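PDB 3PGB: amine oxidase from Emericella nidulans, which probably oxidises primary amines to aldehydes, using a copper ion and a topaquinone cofactor formed from one of its own tyrosines. Local coordinates for residues Arg588-Phe593 and Glu643-Val648; Leu253-Leu258 and Lys303-Gly308. All coordinates share one frame; numbering follows the deposited sequence.

Contact 1: Arg588-Phe593 and Glu643-Val648; sequences RLNWGF and EYDVQV
A classic beta bulge marks the antiparallel pairing of strands 588-589 and 646-650: D645 and V646 both face L589. L589 N donates to V646 O (3.0 Å), V646 N returns a bond to L589 O (3.1 Å), and D645 N adds only a weak one to the same oxygen. The side chain of the bulge residue D645 reaches W591, whose backbone N it accepts at OD1 through the anti lone pair (2.9 Å, N-H...O 162°), while OD2 bonds H626. V646 CG2 makes an apolar contact with W591 CZ2 at 3.3 Å. On the face of the sheet carrying R588 and Q647, the guanidinium grips one atom side-on: Q647 OE1 takes both R588 NE (2.9 Å) and R588 NH2 (3.0 Å), with guanidinium and amide nearly coplanar. The bend of the R588 chain at chi3 (80°) brings NE to this oxygen. Q647 NE2 is bonded to W641 O, which helps fix the amide. R588 CB stands over the centre of the Y644 ring in a CH-pi contact, and Y644 CE2 lies over the guanidinium centre. A water links R588 NH1 to E643 OE1, and E643 OE2 bonds H640 ND1. The arrangement is that of a beta bulge in an antiparallel strand pair of the beta-sandwich catalytic domain of copper amine oxidases.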
ATOM      1  N   ARG A 588     -19.496  15.092   0.415  1.00 21.02           N
ATOM      2  CA  ARG A 588     -18.417  14.998   1.396  1.00 21.12           C
ATOM      3  C   ARG A 588     -18.516  13.648   2.094  1.00 21.23           C
ATOM      4  O   ARG A 588     -19.374  13.439   2.954  1.00 20.99           O
ATOM      5  CB  ARG A 588     -18.495  16.136   2.419  1.00 21.09           C
ATOM      6  CG  ARG A 588     -18.381  17.516   1.818  1.00 21.15           C
ATOM      7  CD  ARG A 588     -18.414  18.596   2.891  1.00 21.59           C
ATOM      8  NE  ARG A 588     -17.123  18.768   3.554  1.00 22.14           N
ATOM      9  CZ  ARG A 588     -16.907  19.576   4.593  1.00 22.73           C
ATOM     10  NH1 ARG A 588     -17.895  20.302   5.106  1.00 22.70           N
ATOM     11  NH2 ARG A 588     -15.690  19.659   5.125  1.00 23.23           N
ATOM     12  N   LEU A 589     -17.628  12.734   1.723  1.00 21.30           N
ATOM     13  CA  LEU A 589     -17.757  11.350   2.143  1.00 21.54           C
ATOM     14  C   LEU A 589     -16.434  10.729   2.582  1.00 21.40           C
ATOM     15  O   LEU A 589     -15.356  11.312   2.413  1.00 21.46           O
ATOM     16  CB  LEU A 589     -18.433  10.518   1.037  1.00 21.84           C
ATOM     17  CG  LEU A 589     -18.317  10.981  -0.419  1.00 22.19           C
ATOM     18  CD1 LEU A 589     -16.862  11.057  -0.842  1.00 23.03           C
ATOM     19  CD2 LEU A 589     -19.084  10.045  -1.331  1.00 22.30           C
ATOM     20  N   ASN A 590     -16.548   9.552   3.185  1.00 21.02           N
ATOM     21  CA  ASN A 590     -15.401   8.798   3.654  1.00 20.70           C
ATOM     22  C   ASN A 590     -15.385   7.413   3.036  1.00 20.60           C
ATOM     23  O   ASN A 590     -16.419   6.906   2.589  1.00 20.35           O
ATOM     24  CB  ASN A 590     -15.434   8.715   5.174  1.00 20.71           C
ATOM     25  CG  ASN A 590     -15.231  10.071   5.826  1.00 20.29           C
ATOM     26  OD1 ASN A 590     -14.357  10.826   5.416  1.00 20.59           O
ATOM     27  ND2 ASN A 590     -16.034  10.385   6.835  1.00 18.27           N
ATOM     28  N   TRP A 591     -14.200   6.812   2.988  1.00 20.54           N
ATOM     29  CA  TRP A 591     -14.057   5.478   2.425  1.00 20.34           C
ATOM     30  C   TRP A 591     -14.872   4.512   3.284  1.00 20.44           C
ATOM     31  O   TRP A 591     -14.866   4.603   4.511  1.00 20.54           O
ATOM     32  CB  TRP A 591     -12.585   5.075   2.345  1.00 20.30           C
ATOM     33  CG  TRP A 591     -11.767   5.982   1.456  1.00 19.45           C
ATOM     34  CD1 TRP A 591     -10.823   6.871   1.856  1.00 19.12           C
ATOM     35  CD2 TRP A 591     -11.840   6.088   0.028  1.00 18.59           C
ATOM     36  NE1 TRP A 591     -10.296   7.526   0.770  1.00 19.20           N
ATOM     37  CE2 TRP A 591     -10.903   7.063  -0.366  1.00 18.66           C
ATOM     38  CE3 TRP A 591     -12.603   5.450  -0.957  1.00 19.09           C
ATOM     39  CZ2 TRP A 591     -10.709   7.426  -1.702  1.00 18.26           C
ATOM     40  CZ3 TRP A 591     -12.410   5.810  -2.289  1.00 18.86           C
ATOM     41  CH2 TRP A 591     -11.470   6.792  -2.646  1.00 18.39           C
ATOM     42  N   GLY A 592     -15.600   3.612   2.634  1.00 20.48           N
ATOM     43  CA  GLY A 592     -16.591   2.795   3.328  1.00 20.58           C
ATOM     44  C   GLY A 592     -16.053   1.772   4.317  1.00 20.52           C
ATOM     45  O   GLY A 592     -14.844   1.564   4.441  1.00 20.53           O
ATOM     46  N   PHE A 593     -16.978   1.147   5.037  1.00 20.36           N
ATOM     47  CA  PHE A 593     -16.678  -0.015   5.869  1.00 20.23           C
ATOM     48  C   PHE A 593     -16.268  -1.177   4.967  1.00 19.97           C
ATOM     49  O   PHE A 593     -16.923  -1.436   3.962  1.00 20.01           O
ATOM     50  CB  PHE A 593     -17.909  -0.368   6.721  1.00 20.13           C
ATOM     51  CG  PHE A 593     -17.979  -1.808   7.149  1.00 20.14           C
ATOM     52  CD1 PHE A 593     -17.256  -2.256   8.244  1.00 20.21           C
ATOM     53  CD2 PHE A 593     -18.796  -2.707   6.477  1.00 20.09           C
ATOM     54  CE1 PHE A 593     -17.330  -3.585   8.653  1.00 19.70           C
ATOM     55  CE2 PHE A 593     -18.873  -4.033   6.878  1.00 20.31           C
ATOM     56  CZ  PHE A 593     -18.137  -4.469   7.970  1.00 20.03           C
ATOM     57  N   GLU A 643     -11.681  17.351   7.170  1.00 14.36           N
ATOM     58  CA  GLU A 643     -12.748  16.648   7.889  1.00 14.81           C
ATOM     59  C   GLU A 643     -13.320  15.408   7.188  1.00 15.09           C
ATOM     60  O   GLU A 643     -14.083  14.666   7.805  1.00 15.22           O
ATOM     61  CB  GLU A 643     -13.876  17.624   8.215  1.00 14.88           C
ATOM     62  CG  GLU A 643     -13.394  18.835   9.019  1.00 15.19           C
ATOM     63  CD  GLU A 643     -14.496  19.823   9.326  1.00 15.30           C
ATOM     64  OE1 GLU A 643     -15.658  19.593   8.918  1.00 14.42           O
ATOM     65  OE2 GLU A 643     -14.186  20.836   9.987  1.00 15.63           O
ATOM     66  N   TYR A 644     -12.976  15.199   5.914  1.00 15.28           N
ATOM     67  CA  TYR A 644     -13.426  14.024   5.152  1.00 15.56           C
ATOM     68  C   TYR A 644     -12.312  13.494   4.231  1.00 15.61           C
ATOM     69  O   TYR A 644     -11.374  14.219   3.901  1.00 15.55           O
ATOM     70  CB  TYR A 644     -14.677  14.354   4.318  1.00 15.62           C
ATOM     71  CG  TYR A 644     -15.869  14.819   5.128  1.00 16.31           C
ATOM     72  CD1 TYR A 644     -16.918  13.953   5.430  1.00 16.92           C
ATOM     73  CD2 TYR A 644     -15.951  16.135   5.592  1.00 16.80           C
ATOM     74  CE1 TYR A 644     -18.012  14.380   6.178  1.00 16.97           C
ATOM     75  CE2 TYR A 644     -17.035  16.568   6.342  1.00 16.92           C
ATOM     76  CZ  TYR A 644     -18.058  15.684   6.635  1.00 17.43           C
ATOM     77  OH  TYR A 644     -19.134  16.110   7.378  1.00 19.11           O
ATOM     78  N   ASP A 645     -12.429  12.234   3.811  1.00 15.74           N
ATOM     79  CA  ASP A 645     -11.428  11.607   2.941  1.00 15.79           C
ATOM     80  C   ASP A 645     -11.545  12.107   1.508  1.00 15.64           C
ATOM     81  O   ASP A 645     -10.547  12.344   0.844  1.00 15.82           O
ATOM     82  CB  ASP A 645     -11.586  10.081   2.913  1.00 15.95           C
ATOM     83  CG  ASP A 645     -11.545   9.449   4.291  1.00 16.30           C
ATOM     84  OD1 ASP A 645     -12.211   8.404   4.472  1.00 17.43           O
ATOM     85  OD2 ASP A 645     -10.859   9.987   5.181  1.00 14.86           O
ATOM     86  N   VAL A 646     -12.777  12.225   1.026  1.00 15.66           N
ATOM     87  CA  VAL A 646     -13.044  12.556  -0.372  1.00 15.37           C
ATOM     88  C   VAL A 646     -14.146  13.596  -0.409  1.00 15.12           C
ATOM     89  O   VAL A 646     -15.178  13.433   0.224  1.00 14.92           O
ATOM     90  CB  VAL A 646     -13.453  11.298  -1.180  1.00 15.42           C
ATOM     91  CG1 VAL A 646     -14.028  11.673  -2.541  1.00 14.99           C
ATOM     92  CG2 VAL A 646     -12.260  10.361  -1.337  1.00 15.22           C
ATOM     93  N   GLN A 647     -13.899  14.672  -1.140  1.00 15.11           N
ATOM     94  CA  GLN A 647     -14.790  15.815  -1.171  1.00 15.25           C
ATOM     95  C   GLN A 647     -14.858  16.333  -2.605  1.00 15.51           C
ATOM     96  O   GLN A 647     -13.832  16.570  -3.237  1.00 15.64           O
ATOM     97  CB  GLN A 647     -14.293  16.892  -0.191  1.00 15.05           C
ATOM     98  CG  GLN A 647     -14.315  16.424   1.270  1.00 14.44           C
ATOM     99  CD  GLN A 647     -13.706  17.413   2.240  1.00 14.44           C
ATOM    100  OE1 GLN A 647     -14.417  18.200   2.858  1.00 14.38           O
ATOM    101  NE2 GLN A 647     -12.383  17.371   2.391  1.00 13.61           N
ATOM    102  N   VAL A 648     -16.068  16.475  -3.126  1.00 15.79           N
ATOM    103  CA  VAL A 648     -16.252  16.870  -4.510  1.00 16.11           C
ATOM    104  C   VAL A 648     -17.032  18.178  -4.581  1.00 16.43           C
ATOM    105  O   VAL A 648     -18.073  18.324  -3.938  1.00 16.46           O
ATOM    106  CB  VAL A 648     -16.976  15.776  -5.315  1.00 16.02           C
ATOM    107  CG1 VAL A 648     -16.967  16.122  -6.782  1.00 15.33           C
ATOM    108  CG2 VAL A 648     -16.306  14.422  -5.084  1.00 16.00           C
TER
HETATM  109  O   HOH W   1     -16.536  21.662   7.374  1.00  9.93           O
HETATM  110  O   HOH W   2      -8.523  10.186   0.308  1.00  9.67           O

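Contact 2: Leu253-Leu258 and Lys303-Gly308; sequences LLPLGL and KPNVDG
N305 ND2 is gripped by two carbonyl oxygens, P255 O across the contact and S526 O from the chain beyond it. The bond to P255 O is 2.9 Å long and fairly straight, with an N-H...O angle of 165°; the acceptor lies in the plane of the N305 amide, whereas the nitrogen is tilted 19° from the plane of the P255 carbonyl. N305 CB points toward residues 253-258 and passes 3.9 Å from L254 CA; with CG anti to its own carbonyl carbon (chi1 -66°), that atom then comes to 3.8 Å from P255 O. The pyrrolidine of P255 flanks the same amide nitrogen, through CG and CD.

The leucines before and after P255 in the sequence make the apolar contacts. L254 directs its branch tips at the backbone and side chain of the facing loop: CD2 meets N305 O and D307 N, each at 3.8 Å, and CD1 touches D307 CB. The D307 carboxylate turns to other partners, S250 through OD1, and H312 and the backbone N of D245 through OD2. L256 uses CD2 alone, 3.7 Å from P304 CB, and W207 of helix 200-207 also touches both of these residues. The result is a side-chain-to-backbone hydrogen bond flanked by apolar contacts, which fastens an irregular loop to the start of strand 255-263, in an antiparallel sheet consistent with the small amino-terminal domains of the copper amine oxidase family.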
ATOM      1  N   LEU A 253      13.154  16.831  19.819  1.00 17.03           N
ATOM      2  CA  LEU A 253      13.164  15.708  20.770  1.00 16.72           C
ATOM      3  C   LEU A 253      13.552  16.092  22.205  1.00 16.57           C
ATOM      4  O   LEU A 253      13.733  15.209  23.035  1.00 16.62           O
ATOM      5  CB  LEU A 253      14.138  14.620  20.305  1.00 16.50           C
ATOM      6  CG  LEU A 253      13.862  13.958  18.955  1.00 16.18           C
ATOM      7  CD1 LEU A 253      14.863  12.834  18.726  1.00 14.47           C
ATOM      8  CD2 LEU A 253      12.428  13.447  18.869  1.00 15.05           C
ATOM      9  N   LEU A 254      13.666  17.388  22.503  1.00 16.41           N
ATOM     10  CA  LEU A 254      14.206  17.843  23.789  1.00 16.32           C
ATOM     11  C   LEU A 254      13.302  18.819  24.573  1.00 16.21           C
ATOM     12  O   LEU A 254      13.779  19.833  25.074  1.00 16.19           O
ATOM     13  CB  LEU A 254      15.576  18.498  23.550  1.00 16.33           C
ATOM     14  CG  LEU A 254      16.594  17.675  22.755  1.00 16.26           C
ATOM     15  CD1 LEU A 254      17.861  18.483  22.517  1.00 15.00           C
ATOM     16  CD2 LEU A 254      16.908  16.343  23.462  1.00 14.80           C
ATOM     17  N   PRO A 255      12.000  18.506  24.710  1.00 16.28           N
ATOM     18  CA  PRO A 255      11.133  19.366  25.524  1.00 16.39           C
ATOM     19  C   PRO A 255      11.519  19.324  27.003  1.00 16.67           C
ATOM     20  O   PRO A 255      12.089  18.328  27.455  1.00 16.57           O
ATOM     21  CB  PRO A 255       9.746  18.756  25.319  1.00 16.42           C
ATOM     22  CG  PRO A 255      10.003  17.327  24.989  1.00 16.35           C
ATOM     23  CD  PRO A 255      11.288  17.311  24.222  1.00 16.30           C
ATOM     24  N   LEU A 256      11.219  20.391  27.746  1.00 16.97           N
ATOM     25  CA  LEU A 256      11.628  20.482  29.162  1.00 17.21           C
ATOM     26  C   LEU A 256      10.474  20.573  30.168  1.00 17.58           C
ATOM     27  O   LEU A 256      10.664  20.268  31.345  1.00 17.92           O
ATOM     28  CB  LEU A 256      12.601  21.642  29.366  1.00 17.08           C
ATOM     29  CG  LEU A 256      13.950  21.538  28.648  1.00 16.85           C
ATOM     30  CD1 LEU A 256      14.850  22.693  29.079  1.00 15.80           C
ATOM     31  CD2 LEU A 256      14.629  20.195  28.920  1.00 16.50           C
ATOM     32  N   GLY A 257       9.298  21.011  29.722  1.00 17.79           N
ATOM     33  CA  GLY A 257       8.058  20.809  30.480  1.00 17.79           C
ATOM     34  C   GLY A 257       7.594  21.949  31.363  1.00 17.92           C
ATOM     35  O   GLY A 257       6.786  21.736  32.270  1.00 18.10           O
ATOM     36  N   LEU A 258       8.096  23.153  31.107  1.00 17.90           N
ATOM     37  CA  LEU A 258       7.671  24.339  31.831  1.00 17.72           C
ATOM     38  C   LEU A 258       7.003  25.260  30.824  1.00 17.96           C
ATOM     39  O   LEU A 258       7.606  25.620  29.813  1.00 17.94           O
ATOM     40  CB  LEU A 258       8.876  25.016  32.484  1.00 17.65           C
ATOM     41  CG  LEU A 258       8.627  26.278  33.314  1.00 17.25           C
ATOM     42  CD1 LEU A 258       7.595  26.039  34.412  1.00 16.04           C
ATOM     43  CD2 LEU A 258       9.937  26.763  33.906  1.00 16.27           C
ATOM     44  N   LYS A 303      13.158  15.599  35.492  1.00 23.33           N
ATOM     45  CA  LYS A 303      14.415  15.605  34.742  1.00 23.28           C
ATOM     46  C   LYS A 303      14.273  16.137  33.308  1.00 22.71           C
ATOM     47  O   LYS A 303      13.226  15.976  32.682  1.00 22.74           O
ATOM     48  CB  LYS A 303      15.003  14.186  34.689  1.00 23.61           C
ATOM     49  CG  LYS A 303      15.382  13.570  36.045  1.00 24.68           C
ATOM     50  CD  LYS A 303      15.663  12.063  35.880  1.00 26.79           C
ATOM     51  CE  LYS A 303      15.724  11.298  37.213  1.00 27.73           C
ATOM     52  NZ  LYS A 303      17.075  11.357  37.849  1.00 28.75           N
ATOM     53  N   PRO A 304      15.340  16.755  32.776  1.00 21.98           N
ATOM     54  CA  PRO A 304      15.348  17.195  31.390  1.00 21.67           C
ATOM     55  C   PRO A 304      15.572  16.060  30.397  1.00 21.36           C
ATOM     56  O   PRO A 304      16.034  14.978  30.768  1.00 21.38           O
ATOM     57  CB  PRO A 304      16.560  18.114  31.333  1.00 21.55           C
ATOM     58  CG  PRO A 304      17.482  17.545  32.315  1.00 21.78           C
ATOM     59  CD  PRO A 304      16.624  17.040  33.435  1.00 21.96           C
ATOM     60  N   ASN A 305      15.243  16.328  29.140  1.00 20.84           N
ATOM     61  CA  ASN A 305      15.725  15.531  28.031  1.00 20.52           C
ATOM     62  C   ASN A 305      16.997  16.196  27.532  1.00 20.20           C
ATOM     63  O   ASN A 305      16.965  17.353  27.140  1.00 20.10           O
ATOM     64  CB  ASN A 305      14.684  15.477  26.912  1.00 20.38           C
ATOM     65  CG  ASN A 305      13.425  14.736  27.320  1.00 20.42           C
ATOM     66  OD1 ASN A 305      13.431  13.513  27.470  1.00 20.50           O
ATOM     67  ND2 ASN A 305      12.333  15.471  27.489  1.00 19.54           N
ATOM     68  N   VAL A 306      18.116  15.479  27.561  1.00 20.07           N
ATOM     69  CA  VAL A 306      19.377  16.015  27.056  1.00 19.98           C
ATOM     70  C   VAL A 306      19.816  15.263  25.801  1.00 19.92           C
ATOM     71  O   VAL A 306      19.627  14.047  25.686  1.00 19.74           O
ATOM     72  CB  VAL A 306      20.488  15.984  28.128  1.00 19.95           C
ATOM     73  CG1 VAL A 306      19.959  16.534  29.443  1.00 19.91           C
ATOM     74  CG2 VAL A 306      21.026  14.582  28.316  1.00 20.66           C
ATOM     75  N   ASP A 307      20.399  16.004  24.864  1.00 19.90           N
ATOM     76  CA  ASP A 307      20.810  15.449  23.584  1.00 19.94           C
ATOM     77  C   ASP A 307      21.897  14.392  23.750  1.00 19.89           C
ATOM     78  O   ASP A 307      22.716  14.455  24.667  1.00 19.89           O
ATOM     79  CB  ASP A 307      21.300  16.559  22.638  1.00 20.04           C
ATOM     80  CG  ASP A 307      21.227  16.154  21.165  1.00 20.32           C
ATOM     81  OD1 ASP A 307      20.309  15.390  20.803  1.00 20.31           O
ATOM     82  OD2 ASP A 307      22.072  16.609  20.361  1.00 20.68           O
ATOM     83  N   GLY A 308      21.882  13.424  22.842  1.00 20.00           N
ATOM     84  CA  GLY A 308      22.829  12.316  22.844  1.00 19.94           C
ATOM     85  C   GLY A 308      22.621  11.470  21.607  1.00 20.02           C
ATOM     86  O   GLY A 308      21.695  11.718  20.825  1.00 20.39           O
TER

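Overall arrangement
The two contacts lie far apart in the subunit, with centres about 39 Å apart and nearest atoms about 27 Å apart, and they do not touch. They follow one another along the chain: contact 2 closes before contact 1 opens. They share no sheet, since contact 2 joins a loop to the start of strand 255-263, part of a separate five-stranded antiparallel sheet, and contact 1 lies within the large catalytic beta structure. Neither supplies a metal ligand: the L253 side chain is about 11 Å from copper, and that of R588 about 10 Å from calcium. Contact 1 alone adjoins the second subunit, whose F593 packs on N590, so it lies where the catalytic beta structure meets its partner in the dimer.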